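Local coordinates for ferrichrome ABC transporter substrate-binding protein (Staphylococcus pseudintermedius, PDB 5FLY) that probably binds ferrichrome-type iron siderophores outside the cell membrane and hands them to an ABC transporter for uptake, as a class III solute-binding protein, at residues 27-32 and 80-85; 31-36 and 86-91; 147-152 and 187-192; 156-161 and 216-221; 175-180 and 256-261. All coordinates share one frame; numbering follows the deposited sequence.

Contacts 1 and 2 lie in one half of the molecule, contacts 3 and 4 in the other, and the centre of contact 5 is about 3 Å from the centre of the chain. Contacts 1 and 2 share Met31, Ala32 and strand 84-88 of the parallel sheet, their centres 11 Å apart. Contact 4 pairs strands 158-164 and 218-223 of the mixed sheet; contact 3, its centre about 10 Å from that of contact 4, joins helix 127-152 to loop 187-192, which bonds to the start of strand 158-164 through Gln189. The centres of contacts 1 and 4 are 38 Å apart. Along the chain contacts 1 and 2 close before the rest open, whereas 3, 4 and 5 interleave. Contact 5 touches contacts 2 and 4, bridging the two lobes beside the ligand cleft.

Contact 1. Residues 27-32 and 80-85; sequences RIVVMA and LKPDLI
Arg27 and Leu80 meet through a side-on grip: NE and NH2 of the guanidinium both donate to Leu80 O, at 3.0 Å from NE and 2.9 Å from NH2. The oxygen lies only 2° out of the guanidinium plane, so two N-H groups converge on one acceptor; the single NE-H is shared, bonding weakly to Lys81 O as well. The bend at chi3 (66°) places NE beside these carbonyls, which follow the end of helix 74-79. The backbone of Arg27 is satisfied separately. Its N donates to Asp83 OD1 at 2.9 Å, arriving 50° out of the carboxylate plane, and its O accepts from Asp83 N at 2.8 Å. The other carboxylate oxygen, Asp83 OD2, accepts from Lys26 N. Further on the pairing becomes regular parallel sheet, with Val29 N bonded to Leu84 O at 3.0 Å. Val29 CG2 packs on Pro82 CB at 3.8 Å and on Leu80 CD1, while Ile28 CD1 approaches Leu84 CD2 at 4.2 Å on the other face. Strand 28-30 is central in this five-stranded parallel sheet, between strands 46-50 and 84-88; helix 74-79 covers the Val29 and Ile85 face, where Val77 touches Pro82 and Ile85.

Contact 2. Residues 31-36 and 86-91; sequences MAPTYA and ITYNTD
Met31 N and, more weakly, Ala32 N converge on Ile86 O, at 2.7 Å from Met31 N and 3.3 Å from Ala32 N, as the chain leaves strand 28-30 beside strand 84-88. These are the C-terminal ends of the strands of the parallel sheet, where the loop into helix 36-41 borders the ligand pocket. The Ala32 methyl points at the Tyr88 ring: CB stands 3.4 Å from the ring centroid and 10° off its normal, a CH-pi contact over the centre of one face. Tyr35 meets the same ring obliquely, its plane turned 55° from that of Tyr88, and its CD2 also packs on Ile86 CG2. The chi1 of Tyr88 (-57°) sets its CG beside the backbone N. Thr87 OG1 donates to the anti lone pair of Asp91 OD2 and accepts from a water that weakly reaches Met31 O. OG1 of Thr34, a pocket residue touching the bound polyether, lies at the edge of the Tyr88 ring near its plane and shares a 2.6 Å hydrogen bond with Tyr88 OH.

Contact 3. Residues 147-152 and 187-192; sequences DIKAHL and GLQMPK
Lys149 reaches across to Gly187 with its ammonium group, and this is the polar part of the contact. NZ donates to Gly187 O at 2.9 Å. The nitrogen sits 56° above the carbonyl plane, with a C=O...NZ angle of 118°, so the approach is from over the carbonyl. Beyond CG the lysine chain is extended, with chi4 at -178° setting NZ anti to CG; CE follows it in, lying 3.4 Å from the same Gly187 O. The segments join the last turns of the long helix 127-152, which spans the two lobes of this class III binding-protein fold, to the loop between helices 179-185 and 192-198. Gly187 is the first residue to leave helical angles after helix 179-185, and its positive phi turns the chain there. The apolar part is looser. Leu188 CD2 lies 4.2 Å from Lys149 CE and 4.4 Å from Ile148 CG2, near the limit of van der Waals contact. Behind them, Ile148 also touches Phe186 and Leu276, while Leu188 packs on Leu182 and Val158.

Contact 4. Residues 156-161 and 216-221; sequences TSVTIF and GDVIIT
Ser157 and Asp217 clasp each other where two parallel strands of the mixed sheet begin, strands 158-164 and 218-223, whose short segments run at 18° to one another. Asp217 can be followed outward. Its CB lies 3.4 Å from Ser157 O, and its CG is anti to the carbonyl carbon (chi1 -63°) and comes near Ser157 OG. At the tip, OD1 comes no nearer than 4.0 Å to Ser157 OG, whereas OD2 makes the bond, accepting from Ser157 N at 2.9 Å. That donor meets OD2 on the anti side, 29° out of the carboxylate plane. The serine answers with its side chain, OG accepting from Asp217 N at 2.9 Å, so each residue binds the other's backbone N-H. Along the strands, Thr159 stands at the middle of the ladder: its N donates to Val218 O and its O accepts from Ile220 N, before Phe161 N reaches Ile220 O. Val158 CG2 packs on Ile220 CD1 on the face covered by helix 179-185. On the opposite face, Thr159 CG2 lies over one face of the Phe161 ring, while Phe161 CD2 meets Ile219 CG2 at 3.6 Å.

Contact 5. Residues 175-180 and 256-261; sequences WGRGSE and VYWYND. With 7PG (2,5,8,11,14,17,20,23-octaoxapentacosan-25-ol), chain P.
Arg177 and Trp258 meet at the bound polyether, with Arg177 NE 3.6 Å from Trp258 CD1 and the guanidinium and indole planes 62° apart. Ligand atom O1 lies over the centre of one face of the Trp258 ring, 3.5 Å above its plane. Trp175 offers a face to C13 and an in-plane edge to C10, while Arg177 NH2 approaches C5 at 3.1 Å. Behind this first shell, Arg177 NH1 donates to Trp175 O at 2.9 Å. Glu162 holds both partners from outside the segments, through a salt bridge to Arg177 NE and a hydrogen bond from Trp258 NE1. Deeper in, Glu180 OE2 accepts two N-H groups. Gly176 N comes at 2.8 Å on the syn side, and Asn260 ND2 at 2.9 Å from 67° above the carboxylate plane; together they would stabilise its negative charge. A water accepts from Gly178 N and donates to the carbonyls of Tyr257 and Tyr259, tying the type I' turn 176-179 to the second segment. Trp258 O, buried by the contact, has no polar partner in the model. Aromatic rings and an arginine thus line the cleft between the two lobes, an arrangement consistent with a siderophore-binding site in this family.

Contact 1. Residues 27-32 and 80-85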
# COMPACT_ATOMS: atom_id res chain seq x y z
N ARG A 27 4.57 11.18 21.07
CA ARG A 27 5.88 10.83 20.53
C ARG A 27 5.81 9.44 19.91
O ARG A 27 6.20 8.46 20.52
CB ARG A 27 6.97 10.88 21.62
CG ARG A 27 7.17 12.25 22.24
CD ARG A 27 8.38 12.28 23.17
NE ARG A 27 9.63 12.07 22.44
CZ ARG A 27 10.24 13.00 21.72
NH1 ARG A 27 9.72 14.21 21.62
NH2 ARG A 27 11.36 12.71 21.08
N ILE A 28 5.32 9.40 18.68
CA ILE A 28 5.12 8.15 17.96
C ILE A 28 6.34 7.85 17.10
O ILE A 28 6.83 8.73 16.40
CB ILE A 28 3.89 8.19 17.04
CG1 ILE A 28 2.65 8.62 17.81
CG2 ILE A 28 3.65 6.82 16.38
CD1 ILE A 28 1.39 8.68 16.96
N VAL A 29 6.83 6.62 17.17
CA VAL A 29 7.84 6.15 16.23
C VAL A 29 7.17 5.13 15.34
O VAL A 29 6.64 4.15 15.83
CB VAL A 29 9.06 5.55 16.94
CG1 VAL A 29 9.98 4.81 15.95
CG2 VAL A 29 9.79 6.65 17.70
N VAL A 30 7.14 5.41 14.04
CA VAL A 30 6.50 4.52 13.08
C VAL A 30 7.56 3.71 12.33
O VAL A 30 8.19 4.22 11.40
CB VAL A 30 5.61 5.31 12.09
CG1 VAL A 30 4.85 4.37 11.17
CG2 VAL A 30 4.64 6.22 12.85
N MET A 31 7.76 2.47 12.75
CA MET A 31 8.76 1.59 12.12
C MET A 31 8.20 0.86 10.90
O MET A 31 8.97 0.39 10.06
CB MET A 31 9.28 0.56 13.12
CG MET A 31 10.14 1.15 14.22
SD MET A 31 11.47 2.21 13.60
CE MET A 31 12.32 1.12 12.48
N ALA A 32 6.89 0.74 10.81
CA ALA A 32 6.24 0.11 9.67
C ALA A 32 5.82 1.19 8.65
O ALA A 32 4.87 1.94 8.91
CB ALA A 32 5.05 -0.71 10.12
N LEU A 80 14.66 8.02 21.11
CA LEU A 80 13.64 9.01 20.77
C LEU A 80 12.56 9.12 21.85
O LEU A 80 11.64 9.93 21.74
CB LEU A 80 13.01 8.67 19.41
CG LEU A 80 13.89 8.92 18.19
CD1 LEU A 80 13.29 8.31 16.91
CD2 LEU A 80 14.19 10.42 18.00
N LYS A 81 12.69 8.31 22.90
CA LYS A 81 11.74 8.34 24.02
C LYS A 81 10.28 8.36 23.57
O LYS A 81 9.51 9.25 23.95
CB LYS A 81 12.02 9.56 24.90
CG LYS A 81 13.47 9.65 25.36
CD LYS A 81 13.89 8.44 26.18
CE LYS A 81 15.33 8.58 26.68
NZ LYS A 81 15.49 9.81 27.50
N PRO A 82 9.88 7.37 22.76
CA PRO A 82 8.51 7.29 22.27
C PRO A 82 7.48 7.01 23.37
O PRO A 82 7.85 6.42 24.39
CB PRO A 82 8.56 6.10 21.29
CG PRO A 82 9.70 5.26 21.78
CD PRO A 82 10.69 6.20 22.36
N ASP A 83 6.24 7.44 23.18
CA ASP A 83 5.16 6.95 24.03
C ASP A 83 4.29 5.94 23.28
O ASP A 83 3.38 5.35 23.86
CB ASP A 83 4.32 8.11 24.61
CG ASP A 83 3.60 8.94 23.56
OD1 ASP A 83 3.76 8.74 22.34
OD2 ASP A 83 2.85 9.85 24.01
N LEU A 84 4.63 5.68 22.02
CA LEU A 84 3.92 4.72 21.20
C LEU A 84 4.81 4.32 20.04
O LEU A 84 5.40 5.19 19.39
CB LEU A 84 2.59 5.30 20.68
CG LEU A 84 1.78 4.41 19.73
CD1 LEU A 84 1.29 3.15 20.43
CD2 LEU A 84 0.58 5.17 19.15
N ILE A 85 4.89 3.01 19.77
CA ILE A 85 5.66 2.47 18.65
C ILE A 85 4.73 1.68 17.74
O ILE A 85 3.91 0.93 18.23
CB ILE A 85 6.79 1.55 19.14
CG1 ILE A 85 7.76 2.33 20.04
CG2 ILE A 85 7.51 0.91 17.97
CD1 ILE A 85 8.66 1.45 20.88

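Contact 2. Residues 31-36 and 86-91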
# COMPACT_ATOMS: atom_id res chain seq x y z
N MET A 31 7.76 2.47 12.75
CA MET A 31 8.76 1.59 12.12
C MET A 31 8.20 0.86 10.90
O MET A 31 8.97 0.39 10.06
CB MET A 31 9.28 0.56 13.12
CG MET A 31 10.14 1.15 14.22
SD MET A 31 11.47 2.21 13.60
CE MET A 31 12.32 1.12 12.48
N ALA A 32 6.89 0.74 10.81
CA ALA A 32 6.24 0.11 9.67
C ALA A 32 5.82 1.19 8.65
O ALA A 32 4.87 1.94 8.91
CB ALA A 32 5.05 -0.71 10.12
N PRO A 33 6.50 1.27 7.50
CA PRO A 33 6.22 2.40 6.60
C PRO A 33 4.80 2.41 6.03
O PRO A 33 4.33 3.47 5.63
CB PRO A 33 7.25 2.22 5.48
CG PRO A 33 7.71 0.80 5.57
CD PRO A 33 7.63 0.46 7.03
N THR A 34 4.14 1.26 6.00
CA THR A 34 2.75 1.19 5.59
C THR A 34 1.87 2.21 6.31
O THR A 34 0.97 2.77 5.69
CB THR A 34 2.20 -0.24 5.83
OG1 THR A 34 2.93 -1.14 4.99
CG2 THR A 34 0.72 -0.32 5.55
N TYR A 35 2.15 2.46 7.59
CA TYR A 35 1.28 3.30 8.43
C TYR A 35 1.78 4.75 8.53
O TYR A 35 1.11 5.60 9.11
CB TYR A 35 1.14 2.66 9.82
CG TYR A 35 0.69 1.24 9.68
CD1 TYR A 35 -0.64 0.93 9.37
CD2 TYR A 35 1.60 0.19 9.76
CE1 TYR A 35 -1.04 -0.36 9.16
CE2 TYR A 35 1.21 -1.10 9.56
CZ TYR A 35 -0.12 -1.38 9.25
OH TYR A 35 -0.54 -2.66 9.04
N ALA A 36 2.94 5.04 7.95
CA ALA A 36 3.54 6.36 8.10
C ALA A 36 2.75 7.45 7.40
O ALA A 36 2.48 8.49 8.01
CB ALA A 36 4.98 6.33 7.59
N ILE A 86 4.83 1.91 16.42
CA ILE A 86 4.03 1.22 15.42
C ILE A 86 4.96 0.40 14.55
O ILE A 86 5.92 0.91 14.01
CB ILE A 86 3.25 2.21 14.49
CG1 ILE A 86 2.49 3.25 15.30
CG2 ILE A 86 2.33 1.43 13.53
CD1 ILE A 86 1.44 2.69 16.20
N THR A 87 4.67 -0.90 14.42
CA THR A 87 5.48 -1.76 13.56
C THR A 87 4.60 -2.86 12.98
O THR A 87 3.37 -2.78 13.04
CB THR A 87 6.69 -2.37 14.33
OG1 THR A 87 7.61 -2.94 13.38
CG2 THR A 87 6.25 -3.38 15.39
N TYR A 88 5.24 -3.86 12.38
CA TYR A 88 4.53 -5.03 11.84
C TYR A 88 4.72 -6.21 12.77
O TYR A 88 5.72 -6.29 13.48
CB TYR A 88 5.03 -5.46 10.46
CG TYR A 88 5.01 -4.45 9.34
CD1 TYR A 88 3.82 -4.08 8.72
CD2 TYR A 88 6.19 -3.92 8.86
CE1 TYR A 88 3.83 -3.18 7.68
CE2 TYR A 88 6.21 -3.02 7.84
CZ TYR A 88 5.04 -2.65 7.24
OH TYR A 88 5.11 -1.75 6.22
N ASN A 89 3.79 -7.15 12.74
CA ASN A 89 3.95 -8.33 13.56
C ASN A 89 5.11 -9.20 13.05
O ASN A 89 5.56 -10.08 13.77
CB ASN A 89 2.62 -9.12 13.64
CG ASN A 89 2.26 -9.82 12.34
OD1 ASN A 89 2.72 -9.45 11.27
ND2 ASN A 89 1.39 -10.83 12.44
N THR A 90 5.64 -8.90 11.86
CA THR A 90 6.81 -9.60 11.34
C THR A 90 8.12 -9.12 11.98
O THR A 90 9.17 -9.75 11.82
CB THR A 90 6.95 -9.44 9.82
OG1 THR A 90 6.94 -8.04 9.49
CG2 THR A 90 5.83 -10.15 9.09
N ASP A 91 8.05 -8.02 12.72
CA ASP A 91 9.25 -7.41 13.29
C ASP A 91 9.88 -8.36 14.30
O ASP A 91 9.26 -8.72 15.28
CB ASP A 91 8.89 -6.07 13.93
CG ASP A 91 10.11 -5.21 14.24
OD1 ASP A 91 11.21 -5.77 14.47
OD2 ASP A 91 9.94 -3.97 14.24
O HOH W 1 8.79 -2.97 10.79

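Contact 3. Residues 147-152 and 187-192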
# COMPACT_ATOMS: atom_id res chain seq x y z
N ASP A 147 -15.96 6.84 -15.42
CA ASP A 147 -15.21 7.42 -16.54
C ASP A 147 -14.34 6.36 -17.21
O ASP A 147 -14.28 6.27 -18.44
CB ASP A 147 -14.32 8.58 -16.11
CG ASP A 147 -15.10 9.75 -15.52
OD1 ASP A 147 -16.31 9.86 -15.77
OD2 ASP A 147 -14.48 10.57 -14.80
N ILE A 148 -13.64 5.58 -16.39
CA ILE A 148 -12.75 4.53 -16.91
C ILE A 148 -13.52 3.38 -17.56
O ILE A 148 -13.15 2.91 -18.63
CB ILE A 148 -11.85 3.97 -15.78
CG1 ILE A 148 -10.89 5.06 -15.29
CG2 ILE A 148 -11.06 2.76 -16.25
CD1 ILE A 148 -10.30 4.78 -13.91
N LYS A 149 -14.61 2.94 -16.95
CA LYS A 149 -15.35 1.82 -17.50
C LYS A 149 -16.10 2.21 -18.79
O LYS A 149 -16.29 1.39 -19.68
CB LYS A 149 -16.32 1.26 -16.46
CG LYS A 149 -15.60 0.44 -15.38
CD LYS A 149 -16.53 -0.16 -14.34
CE LYS A 149 -15.75 -0.98 -13.34
NZ LYS A 149 -16.63 -1.63 -12.33
N ALA A 150 -16.47 3.48 -18.89
CA ALA A 150 -17.10 3.98 -20.11
C ALA A 150 -16.10 3.96 -21.26
O ALA A 150 -16.47 3.73 -22.42
CB ALA A 150 -17.63 5.39 -19.90
N HIS A 151 -14.83 4.19 -20.94
CA HIS A 151 -13.78 4.25 -21.95
C HIS A 151 -13.31 2.86 -22.37
O HIS A 151 -13.15 2.57 -23.56
CB HIS A 151 -12.59 5.07 -21.43
CG HIS A 151 -11.47 5.16 -22.41
ND1 HIS A 151 -11.61 5.72 -23.66
CD2 HIS A 151 -10.18 4.74 -22.33
CE1 HIS A 151 -10.46 5.64 -24.31
NE2 HIS A 151 -9.58 5.06 -23.52
N LEU A 152 -13.11 1.99 -21.39
CA LEU A 152 -12.49 0.69 -21.65
C LEU A 152 -13.47 -0.49 -21.71
O LEU A 152 -13.17 -1.53 -22.33
CB LEU A 152 -11.42 0.41 -20.58
CG LEU A 152 -10.22 1.35 -20.55
CD1 LEU A 152 -9.31 0.99 -19.37
CD2 LEU A 152 -9.42 1.31 -21.86
N GLY A 187 -13.06 -0.51 -9.02
CA GLY A 187 -13.92 -1.67 -9.21
C GLY A 187 -13.66 -2.47 -10.47
O GLY A 187 -14.57 -3.11 -11.02
N LEU A 188 -12.42 -2.43 -10.94
CA LEU A 188 -12.03 -3.23 -12.10
C LEU A 188 -11.85 -4.70 -11.70
O LEU A 188 -11.56 -5.01 -10.55
CB LEU A 188 -10.74 -2.68 -12.71
CG LEU A 188 -10.87 -1.26 -13.23
CD1 LEU A 188 -9.52 -0.67 -13.53
CD2 LEU A 188 -11.74 -1.24 -14.50
N GLN A 189 -12.02 -5.60 -12.65
CA GLN A 189 -12.01 -7.02 -12.35
C GLN A 189 -10.60 -7.58 -12.24
O GLN A 189 -9.67 -7.09 -12.87
CB GLN A 189 -12.76 -7.81 -13.42
CG GLN A 189 -14.16 -7.28 -13.73
CD GLN A 189 -14.98 -7.00 -12.49
OE1 GLN A 189 -15.38 -5.86 -12.23
NE2 GLN A 189 -15.25 -8.05 -11.72
N MET A 190 -10.48 -8.61 -11.43
CA MET A 190 -9.25 -9.38 -11.35
C MET A 190 -9.47 -10.71 -12.06
O MET A 190 -10.45 -11.39 -11.79
CB MET A 190 -8.84 -9.62 -9.90
CG MET A 190 -7.52 -10.36 -9.76
SD MET A 190 -7.10 -10.57 -8.03
CE MET A 190 -6.48 -8.93 -7.66
N PRO A 191 -8.55 -11.07 -12.99
CA PRO A 191 -8.67 -12.37 -13.65
C PRO A 191 -8.74 -13.50 -12.63
O PRO A 191 -8.02 -13.46 -11.62
CB PRO A 191 -7.40 -12.45 -14.49
CG PRO A 191 -7.02 -11.03 -14.74
CD PRO A 191 -7.39 -10.30 -13.49
N LYS A 192 -9.62 -14.46 -12.88
CA LYS A 192 -9.84 -15.56 -11.94
C LYS A 192 -8.56 -16.28 -11.51
O LYS A 192 -8.38 -16.56 -10.32
CB LYS A 192 -10.83 -16.56 -12.55
CG LYS A 192 -11.09 -17.81 -11.70
CD LYS A 192 -11.64 -17.49 -10.33
CE LYS A 192 -12.15 -18.73 -9.62
NZ LYS A 192 -12.54 -18.43 -8.22

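Contact 4. Residues 156-161 and 216-221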
# COMPACT_ATOMS: atom_id res chain seq x y z
N THR A 156 -13.86 -4.76 -17.79
CA THR A 156 -12.40 -4.69 -17.97
C THR A 156 -11.68 -5.28 -16.76
O THR A 156 -11.97 -4.90 -15.62
CB THR A 156 -11.93 -3.23 -18.19
OG1 THR A 156 -12.55 -2.69 -19.37
CG2 THR A 156 -10.42 -3.15 -18.36
N SER A 157 -10.77 -6.22 -17.01
CA SER A 157 -9.93 -6.79 -15.97
C SER A 157 -8.51 -6.22 -16.05
O SER A 157 -8.08 -5.71 -17.08
CB SER A 157 -9.86 -8.31 -16.07
OG SER A 157 -9.11 -8.72 -17.21
N VAL A 158 -7.79 -6.32 -14.94
CA VAL A 158 -6.43 -5.78 -14.89
C VAL A 158 -5.55 -6.71 -14.05
O VAL A 158 -6.01 -7.38 -13.12
CB VAL A 158 -6.41 -4.33 -14.32
CG1 VAL A 158 -7.00 -4.27 -12.95
CG2 VAL A 158 -4.98 -3.75 -14.34
N THR A 159 -4.29 -6.76 -14.46
CA THR A 159 -3.23 -7.51 -13.80
C THR A 159 -2.11 -6.56 -13.44
O THR A 159 -1.72 -5.73 -14.27
CB THR A 159 -2.68 -8.61 -14.73
OG1 THR A 159 -3.72 -9.55 -15.02
CG2 THR A 159 -1.46 -9.31 -14.10
N ILE A 160 -1.62 -6.65 -12.20
CA ILE A 160 -0.45 -5.88 -11.78
C ILE A 160 0.72 -6.82 -11.60
O ILE A 160 0.69 -7.71 -10.74
CB ILE A 160 -0.67 -5.11 -10.45
CG1 ILE A 160 -1.96 -4.29 -10.47
CG2 ILE A 160 0.52 -4.21 -10.17
CD1 ILE A 160 -2.44 -3.91 -9.10
N PHE A 161 1.74 -6.64 -12.43
CA PHE A 161 3.04 -7.26 -12.21
C PHE A 161 4.01 -6.25 -11.60
O PHE A 161 3.93 -5.04 -11.87
CB PHE A 161 3.61 -7.81 -13.50
CG PHE A 161 2.84 -8.97 -14.09
CD1 PHE A 161 2.62 -10.15 -13.38
CD2 PHE A 161 2.35 -8.88 -15.39
CE1 PHE A 161 1.92 -11.21 -13.97
CE2 PHE A 161 1.65 -9.93 -15.97
CZ PHE A 161 1.44 -11.10 -15.26
N GLY A 216 -4.72 -10.17 -17.73
CA GLY A 216 -6.07 -9.68 -17.96
C GLY A 216 -6.15 -8.73 -19.15
O GLY A 216 -5.26 -8.72 -20.00
N ASP A 217 -7.23 -7.95 -19.21
CA ASP A 217 -7.48 -7.05 -20.33
C ASP A 217 -6.47 -5.91 -20.39
O ASP A 217 -6.15 -5.40 -21.47
CB ASP A 217 -8.90 -6.48 -20.24
CG ASP A 217 -9.95 -7.56 -20.34
OD1 ASP A 217 -9.75 -8.52 -21.11
OD2 ASP A 217 -10.97 -7.45 -19.63
N VAL A 218 -5.99 -5.52 -19.21
CA VAL A 218 -5.02 -4.44 -19.04
C VAL A 218 -3.90 -5.00 -18.17
O VAL A 218 -4.17 -5.69 -17.18
CB VAL A 218 -5.65 -3.20 -18.36
CG1 VAL A 218 -4.58 -2.15 -18.08
CG2 VAL A 218 -6.78 -2.62 -19.22
N ILE A 219 -2.65 -4.72 -18.55
CA ILE A 219 -1.51 -5.17 -17.77
C ILE A 219 -0.62 -4.01 -17.37
O ILE A 219 -0.09 -3.29 -18.21
CB ILE A 219 -0.65 -6.20 -18.52
CG1 ILE A 219 -1.52 -7.37 -18.99
CG2 ILE A 219 0.51 -6.68 -17.61
CD1 ILE A 219 -0.78 -8.31 -19.92
N ILE A 220 -0.45 -3.86 -16.07
CA ILE A 220 0.33 -2.79 -15.51
C ILE A 220 1.56 -3.39 -14.87
O ILE A 220 1.44 -4.31 -14.07
CB ILE A 220 -0.47 -1.98 -14.50
CG1 ILE A 220 -1.69 -1.34 -15.19
CG2 ILE A 220 0.43 -0.93 -13.84
CD1 ILE A 220 -2.70 -0.76 -14.22
N THR A 221 2.73 -2.88 -15.26
CA THR A 221 4.01 -3.31 -14.70
C THR A 221 4.62 -2.22 -13.83
O THR A 221 4.95 -1.13 -14.30
CB THR A 221 5.00 -3.71 -15.80
OG1 THR A 221 4.45 -4.82 -16.52
CG2 THR A 221 6.37 -4.10 -15.21

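Contact 5. Residues 175-180 and 256-261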
# COMPACT_ATOMS: atom_id res chain seq x y z
N TRP A 175 -2.58 -5.08 -1.67
CA TRP A 175 -1.16 -5.19 -1.36
C TRP A 175 -0.34 -4.06 -1.99
O TRP A 175 0.81 -4.25 -2.38
CB TRP A 175 -0.63 -6.56 -1.79
CG TRP A 175 0.40 -7.07 -0.84
CD1 TRP A 175 1.75 -6.87 -0.90
CD2 TRP A 175 0.17 -7.83 0.35
NE1 TRP A 175 2.37 -7.47 0.17
CE2 TRP A 175 1.42 -8.07 0.95
CE3 TRP A 175 -0.98 -8.35 0.95
CZ2 TRP A 175 1.56 -8.80 2.13
CZ3 TRP A 175 -0.84 -9.08 2.11
CH2 TRP A 175 0.42 -9.28 2.70
N GLY A 176 -0.93 -2.88 -2.07
CA GLY A 176 -0.26 -1.75 -2.68
C GLY A 176 -0.09 -1.95 -4.17
O GLY A 176 -0.83 -2.71 -4.78
N ARG A 177 0.86 -1.22 -4.74
CA ARG A 177 1.14 -1.23 -6.16
C ARG A 177 -0.09 -0.89 -6.99
O ARG A 177 -0.25 -1.37 -8.11
CB ARG A 177 1.71 -2.59 -6.59
CG ARG A 177 3.07 -2.88 -6.01
CD ARG A 177 2.99 -3.47 -4.61
NE ARG A 177 4.32 -3.87 -4.14
CZ ARG A 177 4.62 -4.11 -2.87
NH1 ARG A 177 3.71 -4.00 -1.92
NH2 ARG A 177 5.86 -4.46 -2.55
N GLY A 178 -0.96 -0.04 -6.44
CA GLY A 178 -2.16 0.37 -7.15
C GLY A 178 -3.34 -0.58 -7.03
O GLY A 178 -4.42 -0.28 -7.53
N SER A 179 -3.16 -1.71 -6.34
CA SER A 179 -4.21 -2.71 -6.24
C SER A 179 -5.48 -2.16 -5.58
O SER A 179 -6.59 -2.44 -6.04
CB SER A 179 -3.71 -3.95 -5.48
OG SER A 179 -3.34 -3.63 -4.16
N GLU A 180 -5.32 -1.36 -4.53
CA GLU A 180 -6.48 -0.81 -3.85
C GLU A 180 -7.26 0.11 -4.79
O GLU A 180 -8.48 0.02 -4.87
CB GLU A 180 -6.05 -0.06 -2.60
CG GLU A 180 -5.41 -0.97 -1.57
CD GLU A 180 -3.93 -1.23 -1.79
OE1 GLU A 180 -3.30 -0.63 -2.71
OE2 GLU A 180 -3.38 -2.03 -0.98
N VAL A 256 6.87 4.89 -6.24
CA VAL A 256 5.71 5.72 -5.96
C VAL A 256 4.53 4.85 -5.54
O VAL A 256 3.76 5.22 -4.66
CB VAL A 256 5.33 6.57 -7.20
CG1 VAL A 256 3.94 7.19 -7.04
CG2 VAL A 256 6.37 7.65 -7.43
N TYR A 257 4.40 3.69 -6.18
CA TYR A 257 3.19 2.86 -6.08
C TYR A 257 3.17 1.83 -4.95
O TYR A 257 2.14 1.19 -4.73
CB TYR A 257 2.98 2.14 -7.41
CG TYR A 257 2.18 2.92 -8.42
CD1 TYR A 257 2.70 4.05 -9.05
CD2 TYR A 257 0.89 2.53 -8.75
CE1 TYR A 257 1.96 4.76 -9.97
CE2 TYR A 257 0.14 3.24 -9.67
CZ TYR A 257 0.69 4.35 -10.27
OH TYR A 257 -0.04 5.06 -11.19
N TRP A 258 4.27 1.64 -4.23
CA TRP A 258 4.31 0.58 -3.22
C TRP A 258 3.25 0.72 -2.14
O TRP A 258 2.70 -0.28 -1.68
CB TRP A 258 5.66 0.51 -2.53
CG TRP A 258 6.75 -0.12 -3.33
CD1 TRP A 258 6.63 -1.17 -4.20
CD2 TRP A 258 8.12 0.28 -3.36
NE1 TRP A 258 7.85 -1.45 -4.77
CE2 TRP A 258 8.78 -0.56 -4.27
CE3 TRP A 258 8.85 1.29 -2.71
CZ2 TRP A 258 10.14 -0.45 -4.54
CZ3 TRP A 258 10.21 1.40 -2.98
CH2 TRP A 258 10.84 0.54 -3.89
N TYR A 259 2.98 1.95 -1.71
CA TYR A 259 2.19 2.17 -0.49
C TYR A 259 0.69 2.40 -0.78
O TYR A 259 0.27 2.51 -1.93
CB TYR A 259 2.81 3.34 0.30
CG TYR A 259 4.19 2.94 0.78
CD1 TYR A 259 4.32 2.05 1.83
CD2 TYR A 259 5.34 3.38 0.15
CE1 TYR A 259 5.56 1.63 2.28
CE2 TYR A 259 6.60 2.96 0.58
CZ TYR A 259 6.69 2.08 1.64
OH TYR A 259 7.92 1.65 2.09
N ASN A 260 -0.13 2.43 0.28
CA ASN A 260 -1.57 2.62 0.13
C ASN A 260 -2.13 3.61 1.15
O ASN A 260 -3.30 3.58 1.49
CB ASN A 260 -2.33 1.28 0.20
CG ASN A 260 -2.14 0.52 1.52
OD1 ASN A 260 -1.61 1.04 2.50
ND2 ASN A 260 -2.59 -0.73 1.54
N ASP A 261 -1.26 4.49 1.63
CA ASP A 261 -1.65 5.63 2.48
C ASP A 261 -2.36 6.72 1.66
O ASP A 261 -2.27 6.75 0.43
CB ASP A 261 -0.40 6.21 3.11
CG ASP A 261 0.52 6.77 2.08
OD1 ASP A 261 1.31 5.98 1.50
OD2 ASP A 261 0.40 7.99 1.77
C2 7PG P . 8.40 -2.22 -0.04
O1 7PG P . 9.28 -2.30 -1.13
C3 7PG P . 8.95 -3.32 -2.04
C4 7PG P . 9.84 -4.53 -1.81
O2 7PG P . 9.79 -5.40 -2.91
C5 7PG P . 8.51 -5.79 -3.29
C6 7PG P . 8.48 -7.24 -3.77
O3 7PG P . 7.26 -7.82 -3.40
C7 7PG P . 7.19 -8.37 -2.12
C8 7PG P . 5.73 -8.67 -1.77
O4 7PG P . 5.56 -9.09 -0.44
C9 7PG P . 6.00 -8.19 0.52
C10 7PG P . 5.26 -8.30 1.85
O5 7PG P . 5.24 -7.00 2.40
C11 7PG P . 4.37 -6.75 3.47
C12 7PG P . 4.09 -5.25 3.55
O6 7PG P . 2.72 -4.99 3.36
C13 7PG P . 2.31 -4.59 2.09
C14 7PG P . 2.81 -3.18 1.79
O7 7PG P . 1.78 -2.45 1.18
C15 7PG P . 1.82 -1.07 1.41
O HOH W 2 -0.51 1.56 -4.32